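Local coordinates for protein glyceraldehyde-3-phosphate dehydrogenase (Sulfolobus solfataricus, PDB 1B7G) that catalyses the phosphorylating oxidation of D-glyceraldehyde 3-phosphate to 1,3-bisphosphoglycerate in glycolysis, using NADP in preference to NAD, at residues I236-S250 / P276-K288. The protein carries 1 engineered substitution. Sequence-based numbering, arbitrary orientation.
Sequences ILSVLENTPRIVLIS and PEVMIFSDSIYVK
Strand 246-249 pairs in parallel with 278-281 as the last strand of the mixed sheet of the C-terminal domain. Residues 335-340 of the C-terminal tail add backbone bonds to Arg245, Leu248 and Ser250. Helix 258-267 connects the two strands in a beta-alpha-beta unit. Arg245 pairs its backbone O with Val278 N, and that O also takes a bond from Arg146. The ladder continues with Val247 N to Val278 O at 2.7 Å and a nearly straight 171°. It then runs from Ile280 N to Val247 O, from Ile249 N to Ile280 O, and from Ser282 N to Ile249 O at 2.9 Å. Water 1 donates to Ile249 O and accepts from Asp283 N.

Side chains alternate between two faces. One carries Ile246, Leu248, Val278 and Ile280; Val278 packs on Ala143 of helix 139-152. Ile280 has CG1 anti to its carbonyl carbon (chi1 -63°), and its CD1 lies 3.7 Å from Ile246 CG2 and equally near Leu240 CD2 of helix 233-241. Leu240 and Ile280 cross at about a right angle. Leu240 CD1 meets Ile285 CD1 tip to tip at 3.8 Å. Leu237 CD1 reaches the same Ile285 methyl. Farther along, Ile236 CG1 rests on Val287 CG2 at 3.8 Å.

On the other face, Val247 CG2 touches Met279 CG. Ile249 spreads its two branches: CG2 lies 3.8 Å from Phe281 CE2, and CD1 lies 3.9 Å from Met279 CB. Its CB sits over one face of the Phe281 ring. An alanine at Ile249 keeps CB but removes both branches, and is likely to open a gap beside Met279 CB and Phe281 CE2.

Arg245 forms salt bridges with Glu307 and Asp310. Glu277 forms one with Arg270 and accepts a hydrogen bond from Leu335 N. The contact thus joins a backbone ladder to apolar packing on both sheet faces, while Arg245 and Glu277 find their charge partners outside the two segments.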
loop_
_atom_site.group_PDB
_atom_site.type_symbol
_atom_site.label_atom_id
_atom_site.label_comp_id
_atom_site.label_asym_id
_atom_site.label_seq_id
_atom_site.Cartn_x
_atom_site.Cartn_y
_atom_site.Cartn_z
ATOM N N ILE A 236 -0.412 -21.077 25.815
ATOM C CA ILE A 236 -0.161 -19.683 25.395
ATOM C C ILE A 236 -0.498 -19.518 23.919
ATOM O O ILE A 236 -1.109 -18.576 23.442
ATOM C CB ILE A 236 1.346 -19.380 25.572
ATOM C CG1 ILE A 236 1.709 -19.434 27.061
ATOM C CG2 ILE A 236 1.741 -18.052 24.961
ATOM C CD1 ILE A 236 0.835 -18.554 27.931
ATOM N N LEU A 237 -0.058 -20.519 23.162
ATOM C CA LEU A 237 -0.222 -20.574 21.735
ATOM C C LEU A 237 -1.699 -20.659 21.395
ATOM O O LEU A 237 -2.193 -19.964 20.508
ATOM C CB LEU A 237 0.535 -21.784 21.143
ATOM C CG LEU A 237 0.385 -21.960 19.622
ATOM C CD1 LEU A 237 0.860 -20.707 18.900
ATOM C CD2 LEU A 237 1.143 -23.179 19.115
ATOM N N SER A 238 -2.417 -21.498 22.173
ATOM C CA SER A 238 -3.861 -21.606 21.890
ATOM C C SER A 238 -4.587 -20.326 22.163
ATOM O O SER A 238 -5.453 -19.950 21.332
ATOM C CB SER A 238 -4.446 -22.817 22.629
ATOM O OG SER A 238 -5.803 -22.582 22.930
ATOM N N VAL A 239 -4.280 -19.507 23.185
ATOM C CA VAL A 239 -5.046 -18.271 23.301
ATOM C C VAL A 239 -4.606 -17.298 22.203
ATOM O O VAL A 239 -5.414 -16.560 21.641
ATOM C CB VAL A 239 -5.021 -17.502 24.616
ATOM C CG1 VAL A 239 -5.854 -18.177 25.690
ATOM C CG2 VAL A 239 -3.615 -17.236 25.141
ATOM N N LEU A 240 -3.301 -17.283 21.928
ATOM C CA LEU A 240 -2.797 -16.320 20.932
ATOM C C LEU A 240 -3.356 -16.619 19.563
ATOM O O LEU A 240 -3.532 -15.704 18.766
ATOM C CB LEU A 240 -1.245 -16.290 20.947
ATOM C CG LEU A 240 -0.628 -15.715 22.199
ATOM C CD1 LEU A 240 0.916 -15.680 22.144
ATOM C CD2 LEU A 240 -1.148 -14.319 22.518
ATOM N N GLU A 241 -3.676 -17.872 19.263
ATOM C CA GLU A 241 -4.242 -18.299 18.015
ATOM C C GLU A 241 -5.748 -18.131 17.891
ATOM O O GLU A 241 -6.282 -18.274 16.795
ATOM C CB GLU A 241 -3.911 -19.799 17.782
ATOM C CG GLU A 241 -3.998 -20.203 16.323
ATOM C CD GLU A 241 -3.490 -21.621 16.080
ATOM O OE1 GLU A 241 -2.747 -22.125 16.950
ATOM O OE2 GLU A 241 -3.825 -22.200 15.011
ATOM N N ASN A 242 -6.444 -17.717 18.941
ATOM C CA ASN A 242 -7.899 -17.625 18.959
ATOM C C ASN A 242 -8.424 -16.342 19.544
ATOM O O ASN A 242 -9.412 -16.303 20.304
ATOM C CB ASN A 242 -8.412 -18.813 19.823
ATOM C CG ASN A 242 -8.318 -20.087 19.005
ATOM O OD1 ASN A 242 -9.134 -20.216 18.088
ATOM N ND2 ASN A 242 -7.321 -20.934 19.271
ATOM N N THR A 243 -7.779 -15.222 19.224
ATOM C CA THR A 243 -8.224 -13.936 19.783
ATOM C C THR A 243 -8.256 -12.899 18.690
ATOM O O THR A 243 -7.185 -12.475 18.161
ATOM C CB THR A 243 -7.264 -13.458 20.898
ATOM O OG1 THR A 243 -7.081 -14.463 21.886
ATOM C CG2 THR A 243 -7.695 -12.163 21.543
ATOM N N PRO A 244 -9.416 -12.414 18.300
ATOM C CA PRO A 244 -9.492 -11.288 17.400
ATOM C C PRO A 244 -8.677 -10.088 17.881
ATOM O O PRO A 244 -8.844 -9.605 18.962
ATOM C CB PRO A 244 -10.972 -10.955 17.330
ATOM C CG PRO A 244 -11.659 -12.228 17.702
ATOM C CD PRO A 244 -10.754 -12.854 18.747
ATOM N N ARG A 245 -7.950 -9.515 16.893
ATOM C CA ARG A 245 -7.124 -8.353 17.115
ATOM C C ARG A 245 -5.642 -8.731 17.361
ATOM O O ARG A 245 -4.782 -7.890 17.445
ATOM C CB ARG A 245 -7.675 -7.345 18.096
ATOM C CG ARG A 245 -8.896 -6.630 17.530
ATOM C CD ARG A 245 -9.448 -5.537 18.435
ATOM N NE ARG A 245 -10.889 -5.382 18.088
ATOM C CZ ARG A 245 -11.665 -4.472 18.644
ATOM N NH1 ARG A 245 -11.173 -3.599 19.508
ATOM N NH2 ARG A 245 -12.956 -4.430 18.303
ATOM N N ILE A 246 -5.440 -10.029 17.317
ATOM C CA ILE A 246 -4.123 -10.649 17.411
ATOM C C ILE A 246 -4.045 -11.671 16.286
ATOM O O ILE A 246 -4.960 -12.499 16.138
ATOM C CB ILE A 246 -3.844 -11.346 18.739
ATOM C CG1 ILE A 246 -3.746 -10.350 19.901
ATOM C CG2 ILE A 246 -2.536 -12.161 18.668
ATOM C CD1 ILE A 246 -3.659 -11.012 21.287
ATOM N N VAL A 247 -3.015 -11.620 15.461
ATOM C CA VAL A 247 -2.844 -12.668 14.444
ATOM C C VAL A 247 -1.456 -13.319 14.648
ATOM O O VAL A 247 -0.571 -12.703 15.238
ATOM C CB VAL A 247 -2.981 -12.189 13.006
ATOM C CG1 VAL A 247 -4.432 -11.834 12.676
ATOM C CG2 VAL A 247 -2.072 -11.007 12.677
ATOM N N LEU A 248 -1.267 -14.494 14.108
ATOM C CA LEU A 248 0.003 -15.204 14.220
ATOM C C LEU A 248 0.639 -15.196 12.818
ATOM O O LEU A 248 -0.092 -15.188 11.816
ATOM C CB LEU A 248 -0.148 -16.633 14.724
ATOM C CG LEU A 248 -0.545 -16.787 16.200
ATOM C CD1 LEU A 248 -0.709 -18.245 16.581
ATOM C CD2 LEU A 248 0.492 -16.145 17.134
ATOM N N ILE A 249 1.951 -15.077 12.809
ATOM C CA ILE A 249 2.736 -15.104 11.555
ATOM C C ILE A 249 3.664 -16.325 11.632
ATOM O O ILE A 249 4.549 -16.369 12.515
ATOM C CB ILE A 249 3.644 -13.863 11.477
ATOM C CG1 ILE A 249 2.899 -12.565 11.668
ATOM C CG2 ILE A 249 4.486 -13.868 10.187
ATOM C CD1 ILE A 249 1.780 -12.188 10.746
ATOM N N SER A 250 3.453 -17.305 10.797
ATOM C CA SER A 250 4.249 -18.516 10.735
ATOM C C SER A 250 5.540 -18.266 9.956
ATOM O O SER A 250 5.728 -17.206 9.375
ATOM C CB SER A 250 3.445 -19.642 10.059
ATOM O OG SER A 250 3.449 -19.523 8.640
ATOM N N PRO A 276 -4.670 -4.102 11.312
ATOM C CA PRO A 276 -4.948 -3.580 12.625
ATOM C C PRO A 276 -4.647 -4.540 13.771
ATOM O O PRO A 276 -4.752 -4.157 14.946
ATOM C CB PRO A 276 -6.430 -3.235 12.609
ATOM C CG PRO A 276 -6.931 -3.513 11.225
ATOM C CD PRO A 276 -5.906 -4.310 10.494
ATOM N N GLU A 277 -4.436 -5.804 13.494
ATOM C CA GLU A 277 -4.163 -6.817 14.476
ATOM C C GLU A 277 -2.697 -6.831 14.952
ATOM O O GLU A 277 -1.809 -6.526 14.144
ATOM C CB GLU A 277 -4.457 -8.201 13.890
ATOM C CG GLU A 277 -5.928 -8.348 13.404
ATOM C CD GLU A 277 -6.149 -7.882 11.980
ATOM O OE1 GLU A 277 -5.179 -7.428 11.321
ATOM O OE2 GLU A 277 -7.311 -7.959 11.498
ATOM N N VAL A 278 -2.465 -7.286 16.166
ATOM C CA VAL A 278 -1.070 -7.467 16.660
ATOM C C VAL A 278 -0.512 -8.668 15.938
ATOM O O VAL A 278 -1.220 -9.694 15.894
ATOM C CB VAL A 278 -1.039 -7.677 18.193
ATOM C CG1 VAL A 278 0.362 -8.029 18.716
ATOM C CG2 VAL A 278 -1.485 -6.390 18.888
ATOM N N MET A 279 0.662 -8.572 15.291
ATOM C CA MET A 279 1.212 -9.640 14.482
ATOM C C MET A 279 2.307 -10.418 15.226
ATOM O O MET A 279 3.460 -9.959 15.267
ATOM C CB MET A 279 1.798 -9.098 13.167
ATOM C CG MET A 279 0.773 -8.615 12.153
ATOM S SD MET A 279 1.420 -7.353 11.035
ATOM C CE MET A 279 1.167 -5.876 11.928
ATOM N N ILE A 280 1.942 -11.497 15.914
ATOM C CA ILE A 280 2.913 -12.236 16.720
ATOM C C ILE A 280 3.622 -13.286 15.875
ATOM O O ILE A 280 2.985 -14.086 15.190
ATOM C CB ILE A 280 2.262 -12.924 17.931
ATOM C CG1 ILE A 280 1.677 -11.873 18.879
ATOM C CG2 ILE A 280 3.284 -13.819 18.655
ATOM C CD1 ILE A 280 0.903 -12.414 20.048
ATOM N N PHE A 281 4.954 -13.244 15.909
ATOM C CA PHE A 281 5.759 -14.243 15.199
ATOM C C PHE A 281 5.726 -15.553 15.959
ATOM O O PHE A 281 6.229 -15.642 17.085
ATOM C CB PHE A 281 7.212 -13.718 15.028
ATOM C CG PHE A 281 7.201 -12.590 14.008
ATOM C CD1 PHE A 281 6.911 -11.294 14.388
ATOM C CD2 PHE A 281 7.431 -12.887 12.670
ATOM C CE1 PHE A 281 6.904 -10.289 13.453
ATOM C CE2 PHE A 281 7.403 -11.874 11.714
ATOM C CZ PHE A 281 7.125 -10.592 12.119
ATOM N N SER A 282 5.007 -16.536 15.413
ATOM C CA SER A 282 4.774 -17.796 16.076
ATOM C C SER A 282 6.008 -18.623 16.379
ATOM O O SER A 282 6.048 -19.194 17.494
ATOM C CB SER A 282 3.735 -18.667 15.332
ATOM O OG SER A 282 4.258 -19.211 14.149
ATOM N N ASP A 283 7.090 -18.482 15.635
ATOM C CA ASP A 283 8.349 -19.131 15.983
ATOM C C ASP A 283 9.037 -18.405 17.134
ATOM O O ASP A 283 9.945 -19.005 17.714
ATOM C CB ASP A 283 9.308 -19.112 14.774
ATOM C CG ASP A 283 8.993 -20.167 13.746
ATOM O OD1 ASP A 283 7.972 -20.875 13.868
ATOM O OD2 ASP A 283 9.772 -20.315 12.777
ATOM N N SER A 284 8.612 -17.188 17.455
ATOM C CA SER A 284 9.163 -16.397 18.512
ATOM C C SER A 284 8.644 -16.844 19.950
ATOM O O SER A 284 9.281 -16.472 20.915
ATOM C CB SER A 284 8.953 -14.908 18.374
ATOM O OG SER A 284 7.698 -14.461 18.818
ATOM N N ILE A 285 7.457 -17.413 19.975
ATOM C CA ILE A 285 6.799 -17.788 21.200
ATOM C C ILE A 285 7.606 -18.795 21.998
ATOM O O ILE A 285 7.623 -19.993 21.749
ATOM C CB ILE A 285 5.358 -18.275 20.978
ATOM C CG1 ILE A 285 4.524 -17.136 20.334
ATOM C CG2 ILE A 285 4.775 -18.672 22.344
ATOM C CD1 ILE A 285 3.140 -17.676 19.865
ATOM N N TYR A 286 8.222 -18.267 23.051
ATOM C CA TYR A 286 9.063 -19.053 23.953
ATOM C C TYR A 286 8.469 -19.140 25.352
ATOM O O TYR A 286 8.354 -18.142 26.061
ATOM C CB TYR A 286 10.440 -18.410 23.954
ATOM C CG TYR A 286 11.448 -18.961 24.924
ATOM C CD1 TYR A 286 11.370 -18.728 26.293
ATOM C CD2 TYR A 286 12.516 -19.708 24.456
ATOM C CE1 TYR A 286 12.314 -19.244 27.171
ATOM C CE2 TYR A 286 13.469 -20.224 25.318
ATOM C CZ TYR A 286 13.366 -19.982 26.666
ATOM O OH TYR A 286 14.328 -20.513 27.497
ATOM N N VAL A 287 8.065 -20.343 25.750
ATOM C CA VAL A 287 7.462 -20.585 27.044
ATOM C C VAL A 287 8.312 -21.583 27.825
ATOM O O VAL A 287 8.590 -22.679 27.345
ATOM C CB VAL A 287 6.033 -21.143 26.894
ATOM C CG1 VAL A 287 5.396 -21.292 28.267
ATOM C CG2 VAL A 287 5.205 -20.276 25.946
ATOM N N LYS A 288 8.792 -21.123 28.973
ATOM C CA LYS A 288 9.515 -21.986 29.888
ATOM C C LYS A 288 9.108 -21.700 31.335
ATOM O O LYS A 288 9.505 -20.699 31.924
ATOM C CB LYS A 288 11.035 -21.908 29.778
ATOM C CG LYS A 288 11.677 -23.102 30.501
ATOM C CD LYS A 288 13.190 -23.010 30.540
ATOM C CE LYS A 288 13.759 -24.385 30.918
ATOM N NZ LYS A 288 15.010 -24.245 31.717
HETATM O O HOH W 1 7.234 -16.916 13.077
#